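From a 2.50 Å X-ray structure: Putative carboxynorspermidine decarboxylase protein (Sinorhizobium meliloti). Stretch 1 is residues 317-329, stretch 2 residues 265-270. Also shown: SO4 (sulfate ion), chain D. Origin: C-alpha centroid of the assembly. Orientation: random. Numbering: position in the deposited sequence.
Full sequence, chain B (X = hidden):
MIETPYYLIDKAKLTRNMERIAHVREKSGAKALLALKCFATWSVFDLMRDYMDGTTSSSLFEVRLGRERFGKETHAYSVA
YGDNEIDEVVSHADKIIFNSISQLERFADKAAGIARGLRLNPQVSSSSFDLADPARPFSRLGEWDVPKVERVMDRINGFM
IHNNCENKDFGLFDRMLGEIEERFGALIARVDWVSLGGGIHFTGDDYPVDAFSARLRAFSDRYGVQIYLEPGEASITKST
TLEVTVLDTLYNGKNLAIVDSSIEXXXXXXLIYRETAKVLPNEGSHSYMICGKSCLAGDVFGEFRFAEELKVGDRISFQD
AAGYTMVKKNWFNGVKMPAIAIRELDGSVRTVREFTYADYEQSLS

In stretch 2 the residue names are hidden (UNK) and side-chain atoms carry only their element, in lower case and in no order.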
ATOM      1  N   SER B 317      -1.326  -6.024  20.795  1.00 38.64           N
ATOM      2  CA  SER B 317      -2.553  -5.801  20.014  1.00 38.37           C
ATOM      3  C   SER B 317      -2.718  -4.335  19.565  1.00 37.54           C
ATOM      4  O   SER B 317      -3.029  -3.472  20.372  1.00 38.66           O
ATOM      5  CB  SER B 317      -3.809  -6.190  20.828  1.00 39.72           C
ATOM      6  OG  SER B 317      -3.607  -7.354  21.602  1.00 41.07           O
ATOM      7  N   PHE B 318      -2.556  -4.038  18.284  1.00 35.77           N
ATOM      8  CA  PHE B 318      -2.871  -2.674  17.858  1.00 35.27           C
ATOM      9  C   PHE B 318      -4.358  -2.492  17.785  1.00 35.64           C
ATOM     10  O   PHE B 318      -5.067  -3.285  17.198  1.00 35.42           O
ATOM     11  CB  PHE B 318      -2.117  -2.274  16.589  1.00 32.94           C
ATOM     12  CG  PHE B 318      -0.638  -2.274  16.795  1.00 33.91           C
ATOM     13  CD1 PHE B 318      -0.058  -1.382  17.678  1.00 34.36           C
ATOM     14  CD2 PHE B 318       0.175  -3.228  16.178  1.00 36.56           C
ATOM     15  CE1 PHE B 318       1.318  -1.394  17.919  1.00 34.92           C
ATOM     16  CE2 PHE B 318       1.555  -3.257  16.397  1.00 34.80           C
ATOM     17  CZ  PHE B 318       2.128  -2.335  17.283  1.00 36.80           C
ATOM     18  N   GLN B 319      -4.820  -1.440  18.412  1.00 38.05           N
ATOM     19  CA  GLN B 319      -6.247  -1.215  18.572  1.00 40.63           C
ATOM     20  C   GLN B 319      -6.827  -0.514  17.352  1.00 40.27           C
ATOM     21  O   GLN B 319      -6.093   0.121  16.575  1.00 38.98           O
ATOM     22  CB  GLN B 319      -6.512  -0.387  19.843  1.00 42.71           C
ATOM     23  CG  GLN B 319      -5.983  -1.023  21.118  1.00 44.51           C
ATOM     24  CD  GLN B 319      -6.621  -2.379  21.431  1.00 48.69           C
ATOM     25  OE1 GLN B 319      -7.853  -2.549  21.415  1.00 49.61           O
ATOM     26  NE2 GLN B 319      -5.772  -3.356  21.712  1.00 49.82           N
ATOM     27  N   ASP B 320      -8.145  -0.622  17.210  1.00 41.54           N
ATOM     28  CA  ASP B 320      -8.890   0.039  16.151  1.00 42.26           C
ATOM     29  C   ASP B 320      -8.255  -0.109  14.780  1.00 40.04           C
ATOM     30  O   ASP B 320      -7.969   0.882  14.118  1.00 40.55           O
ATOM     31  CB  ASP B 320      -9.063   1.522  16.453  1.00 44.04           C
ATOM     32  CG  ASP B 320     -10.268   2.100  15.750  1.00 48.54           C
ATOM     33  OD1 ASP B 320     -11.088   1.282  15.261  1.00 51.61           O
ATOM     34  OD2 ASP B 320     -10.421   3.342  15.706  1.00 51.86           O
ATOM     35  N   ALA B 321      -8.054  -1.340  14.345  1.00 38.41           N
ATOM     36  CA  ALA B 321      -7.365  -1.571  13.111  1.00 36.72           C
ATOM     37  C   ALA B 321      -8.238  -1.987  11.922  1.00 36.92           C
ATOM     38  O   ALA B 321      -7.705  -2.474  10.941  1.00 35.82           O
ATOM     39  CB  ALA B 321      -6.272  -2.595  13.346  1.00 36.06           C
ATOM     40  N   ALA B 322      -9.554  -1.786  11.962  1.00 38.46           N
ATOM     41  CA  ALA B 322     -10.409  -2.277  10.853  1.00 38.31           C
ATOM     42  C   ALA B 322     -10.507  -1.368   9.618  1.00 38.23           C
ATOM     43  O   ALA B 322     -10.611  -1.864   8.484  1.00 39.63           O
ATOM     44  CB  ALA B 322     -11.807  -2.645  11.349  1.00 39.28           C
ATOM     45  N   GLY B 323     -10.512  -0.053   9.823  1.00 37.74           N
ATOM     46  CA  GLY B 323     -10.720   0.881   8.732  1.00 36.80           C
ATOM     47  C   GLY B 323      -9.471   1.208   7.937  1.00 35.51           C
ATOM     48  O   GLY B 323      -8.394   1.513   8.516  1.00 35.05           O
ATOM     49  N   TYR B 324      -9.605   1.168   6.607  1.00 34.35           N
ATOM     50  CA  TYR B 324      -8.550   1.632   5.725  1.00 33.06           C
ATOM     51  C   TYR B 324      -7.265   0.832   5.977  1.00 32.41           C
ATOM     52  O   TYR B 324      -6.147   1.310   5.723  1.00 32.17           O
ATOM     53  CB  TYR B 324      -8.323   3.162   5.894  1.00 33.18           C
ATOM     54  CG  TYR B 324      -9.535   3.971   5.507  1.00 32.86           C
ATOM     55  CD1 TYR B 324      -9.896   4.138   4.153  1.00 32.03           C
ATOM     56  CD2 TYR B 324     -10.379   4.511   6.493  1.00 33.35           C
ATOM     57  CE1 TYR B 324     -11.067   4.869   3.788  1.00 32.21           C
ATOM     58  CE2 TYR B 324     -11.530   5.235   6.160  1.00 33.66           C
ATOM     59  CZ  TYR B 324     -11.860   5.420   4.817  1.00 37.12           C
ATOM     60  OH  TYR B 324     -13.017   6.120   4.522  1.00 41.65           O
ATOM     61  N   THR B 325      -7.423  -0.381   6.493  1.00 32.67           N
ATOM     62  CA  THR B 325      -6.265  -1.236   6.729  1.00 33.06           C
ATOM     63  C   THR B 325      -6.329  -2.425   5.777  1.00 33.11           C
ATOM     64  O   THR B 325      -5.540  -2.524   4.861  1.00 32.90           O
ATOM     65  CB  THR B 325      -6.229  -1.726   8.168  1.00 33.81           C
ATOM     66  OG1 THR B 325      -7.482  -2.385   8.453  1.00 35.20           O
ATOM     67  CG2 THR B 325      -5.995  -0.533   9.147  1.00 33.45           C
HETATM   68  N   MSE B 326      -7.322  -3.289   5.963  1.00 34.48           N
HETATM   69  CA  MSE B 326      -7.473  -4.470   5.139  1.00 34.99           C
HETATM   70  C   MSE B 326      -7.626  -4.164   3.667  1.00 34.77           C
HETATM   71  O   MSE B 326      -7.151  -4.918   2.851  1.00 36.10           O
HETATM   72  CB  MSE B 326      -8.644  -5.324   5.612  1.00 36.33           C
HETATM   73  CG  MSE B 326      -8.216  -6.370   6.622  1.00 39.34           C
HETATM   74 SE   MSE B 326      -9.635  -7.067   7.827  0.75 42.46          SE
HETATM   75  CE  MSE B 326     -10.032  -5.352   8.689  1.00 42.86           C
ATOM     76  N   VAL B 327      -8.294  -3.082   3.322  1.00 34.20           N
ATOM     77  CA  VAL B 327      -8.556  -2.788   1.919  1.00 34.33           C
ATOM     78  C   VAL B 327      -7.280  -2.356   1.136  1.00 34.02           C
ATOM     79  O   VAL B 327      -7.312  -2.205  -0.078  1.00 34.35           O
ATOM     80  CB  VAL B 327      -9.601  -1.652   1.793  1.00 35.71           C
ATOM     81  CG1 VAL B 327     -11.069  -2.180   2.009  1.00 34.12           C
ATOM     82  CG2 VAL B 327      -9.228  -0.502   2.737  1.00 32.54           C
ATOM     83  N   LYS B 328      -6.170  -2.139   1.841  1.00 32.53           N
ATOM     84  CA  LYS B 328      -5.010  -1.583   1.183  1.00 32.11           C
ATOM     85  C   LYS B 328      -3.735  -2.293   1.604  1.00 30.36           C
ATOM     86  O   LYS B 328      -2.649  -1.795   1.402  1.00 29.89           O
ATOM     87  CB  LYS B 328      -4.938  -0.052   1.329  1.00 32.64           C
ATOM     88  CG  LYS B 328      -5.044   0.487   2.758  1.00 34.21           C
ATOM     89  CD  LYS B 328      -4.770   2.005   2.775  1.00 35.57           C
ATOM     90  CE  LYS B 328      -6.052   2.791   2.887  1.00 35.60           C
ATOM     91  NZ  LYS B 328      -5.932   4.146   2.353  1.00 34.04           N
ATOM     92  N   LYS B 329      -3.883  -3.486   2.153  1.00 29.27           N
ATOM     93  CA  LYS B 329      -2.733  -4.281   2.505  1.00 28.01           C
ATOM     94  C   LYS B 329      -1.988  -4.771   1.278  1.00 28.56           C
ATOM     95  O   LYS B 329      -2.576  -5.009   0.219  1.00 29.67           O
ATOM     96  CB  LYS B 329      -3.164  -5.445   3.376  1.00 29.07           C
ATOM     97  CG  LYS B 329      -4.137  -6.433   2.732  1.00 27.66           C
ATOM     98  CD  LYS B 329      -4.533  -7.521   3.761  1.00 27.85           C
ATOM     99  CE  LYS B 329      -5.892  -8.158   3.395  1.00 29.88           C
ATOM    100  NZ  LYS B 329      -5.824  -8.618   1.975  1.00 28.84           N
ATOM    101  N   UNK B 265       2.839  -2.461   4.972  1.00 33.03           N
ATOM    102  CA  UNK B 265       2.122  -3.556   4.346  1.00 33.36           C
ATOM    103  C   UNK B 265       0.747  -3.742   4.944  1.00 33.43           C
ATOM    104  O   UNK B 265      -0.134  -4.290   4.289  1.00 35.22           O
ATOM    105  c   UNK B 265       2.914  -4.837   4.470  1.00 32.65           C
ATOM    106  N   UNK B 266       0.569  -3.316   6.186  1.00 33.29           N
ATOM    107  CA  UNK B 266      -0.582  -3.782   6.998  1.00 33.74           C
ATOM    108  C   UNK B 266      -1.483  -2.708   7.571  1.00 33.43           C
ATOM    109  O   UNK B 266      -2.613  -3.002   7.918  1.00 34.80           O
ATOM    110  n   UNK B 266       1.717  -6.441   8.338  1.00 34.87           N
ATOM    111  n   UNK B 266       1.673  -7.460   6.446  1.00 32.66           N
ATOM    112  c   UNK B 266      -0.122  -4.726   8.113  1.00 32.45           C
ATOM    113  c   UNK B 266       2.272  -7.407   7.624  1.00 34.66           C
ATOM    114  c   UNK B 266       0.705  -5.860   7.604  1.00 34.28           C
ATOM    115  c   UNK B 266       0.688  -6.505   6.407  1.00 34.07           C
ATOM    116  N   UNK B 267      -0.987  -1.479   7.673  1.00 33.39           N
ATOM    117  CA  UNK B 267      -1.726  -0.366   8.282  1.00 33.28           C
ATOM    118  C   UNK B 267      -1.227   0.927   7.627  1.00 33.39           C
ATOM    119  O   UNK B 267      -0.689   1.834   8.270  1.00 32.89           O
ATOM    120  c   UNK B 267      -1.505  -0.391   9.792  1.00 34.20           C
ATOM    121 se   UNK B 267      -2.094  -1.065  12.490  0.75 45.38          SE
ATOM    122  c   UNK B 267      -3.457   0.315  12.828  1.00 42.91           C
ATOM    123  c   UNK B 267      -2.477  -1.327  10.581  1.00 35.90           C
ATOM    124  N   UNK B 268      -1.396   0.964   6.308  1.00 33.01           N
ATOM    125  CA  UNK B 268      -0.667   1.845   5.449  1.00 33.37           C
ATOM    126  C   UNK B 268      -1.038   3.300   5.684  1.00 34.67           C
ATOM    127  O   UNK B 268      -0.225   4.189   5.466  1.00 35.27           O
ATOM    128  c   UNK B 268       1.081   2.529   2.768  1.00 35.75           C
ATOM    129  c   UNK B 268      -0.880   1.412   3.998  1.00 33.67           C
ATOM    130  c   UNK B 268      -0.968   1.778   1.446  1.00 33.81           C
ATOM    131  c   UNK B 268      -0.448   2.301   2.812  1.00 35.36           C
ATOM    132  N   UNK B 269      -2.268   3.547   6.120  1.00 35.60           N
ATOM    133  CA  UNK B 269      -2.650   4.899   6.550  1.00 37.26           C
ATOM    134  C   UNK B 269      -1.697   5.476   7.593  1.00 36.84           C
ATOM    135  O   UNK B 269      -1.415   6.668   7.564  1.00 38.37           O
ATOM    136  o   UNK B 269      -4.766   5.143   4.684  1.00 42.55           O
ATOM    137  c   UNK B 269      -5.066   5.459   5.845  1.00 41.51           C
ATOM    138  c   UNK B 269      -4.124   4.992   6.997  1.00 38.63           C
ATOM    139  o   UNK B 269      -6.092   6.149   6.085  1.00 44.14           O
ATOM    140  N   UNK B 270      -1.171   4.645   8.484  1.00 35.07           N
ATOM    141  CA  UNK B 270      -0.194   5.144   9.459  1.00 35.51           C
ATOM    142  C   UNK B 270       1.057   5.661   8.802  1.00 36.18           C
ATOM    143  O   UNK B 270       1.618   6.673   9.230  1.00 38.12           O
ATOM    144  c   UNK B 270      -0.438   2.536  12.338  1.00 28.34           C
ATOM    145  c   UNK B 270       0.200   4.103  10.512  1.00 34.55           C
ATOM    146  c   UNK B 270      -0.973   3.440  11.249  1.00 33.30           C
ATOM    147  c   UNK B 270      -1.975   4.518  11.795  1.00 32.40           C
TER
HETATM  148  S   SO4 D 401     -15.451   7.598   6.507  1.00 50.97           S
HETATM  149  O1  SO4 D 401     -14.751   8.804   6.925  1.00 51.75           O
HETATM  150  O2  SO4 D 401     -14.677   6.412   6.830  1.00 49.24           O
HETATM  151  O3  SO4 D 401     -16.700   7.600   7.278  1.00 53.90           O
HETATM  152  O4  SO4 D 401     -15.772   7.632   5.074  1.00 51.95           O
HETATM  153  O   HOH W   1      -2.739  -1.558   4.966  1.00 38.29           O
HETATM  154  O   HOH W   2      -4.145   1.904   7.177  1.00 36.43           O

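Position 265 carries a single side-chain carbon, so it is Ala265. It lies near the end of a helix, and its part in the contact is played by the backbone: the carbonyl O of Ala265 receives a CA-H...O contact from CA of Lys329 at 3.2 Å. The lone CB points sideways and makes no close contact with the other stretch, leaving the main chains to approach each other.

At position 266 one carbon leads to a five-membered ring of three carbons and two nitrogens, the imidazole of a histidine. His266 directs its CA-to-CB bond away from stretch 1, and its ring nitrogen ND1 is hydrogen-bonded elsewhere in the structure. Here too the backbone makes the closest approach, with O of His266 lying 3.8 Å from CB of Thr325.

Position 267 has an unbranched chain of two carbons, a selenium and a final carbon. Selenium identifies selenomethionine, written here as Met267. Its CA-to-CB bond points away, yet the long, flexible chain returns to the other stretch. CG lies 3.9 Å from CG2 of Thr325, SE is 4.3 Å from CB of Phe318, and CE is 4.1 Å from CB of Ala321. An unbranched apolar chain suits this place because it can run past the apolar carbons CG2 of Thr325, CB of Phe318 and CB of Ala321. Met267 is also the first residue after the helix to leave helical phi/psi, and its carbonyl O accepts a 2.9 Å hydrogen bond from the backbone N of residue 270.

Four carbons, forked at the second, occupy position 268: this is a leucine, Leu268, with chi1 at 168° (t) and chi2 at 63° (p). Its CA-to-CB bond points toward stretch 1, and CD2 packs 4.0 Å from CD of Lys328 and 3.9 Å from O of the same residue. The leucine thus meets the aliphatic part of a lysine, which is as apolar as its own branches.

Position 269 has two carbons, the second bearing two oxygens: a carboxylate on a short stem, hence Asp269. OD1 accepts a hydrogen bond from NZ of Lys328 at 2.8 Å, within a salt bridge, while OD2 lies 3.7 Å from CB of Tyr324. The short acid suits a position whose CA-to-CB bond already points toward stretch 1, where the carboxylate meets the amine of Lys328.

Position 270 again has four carbons forked at the second, but chi1 is -52° (m) and chi2 -175° (t). Leu270 makes no direct contact with stretch 1.

The contact therefore combines apolar packing around Met267 with a charged pair at Asp269, and Lys328 serves both kinds of interaction by packing its chain against Leu268 and pairing its amine with the acid. Two waters join the backbones. Water 1 accepts from N of Leu268 (3.2 Å) and donates to O of Thr325 (3.0 Å); water 2 accepts from N of Asp269 (2.7 Å) and donates to O of Tyr324 (2.5 Å).

Stretch 2, residues 265-270: AHMLDL
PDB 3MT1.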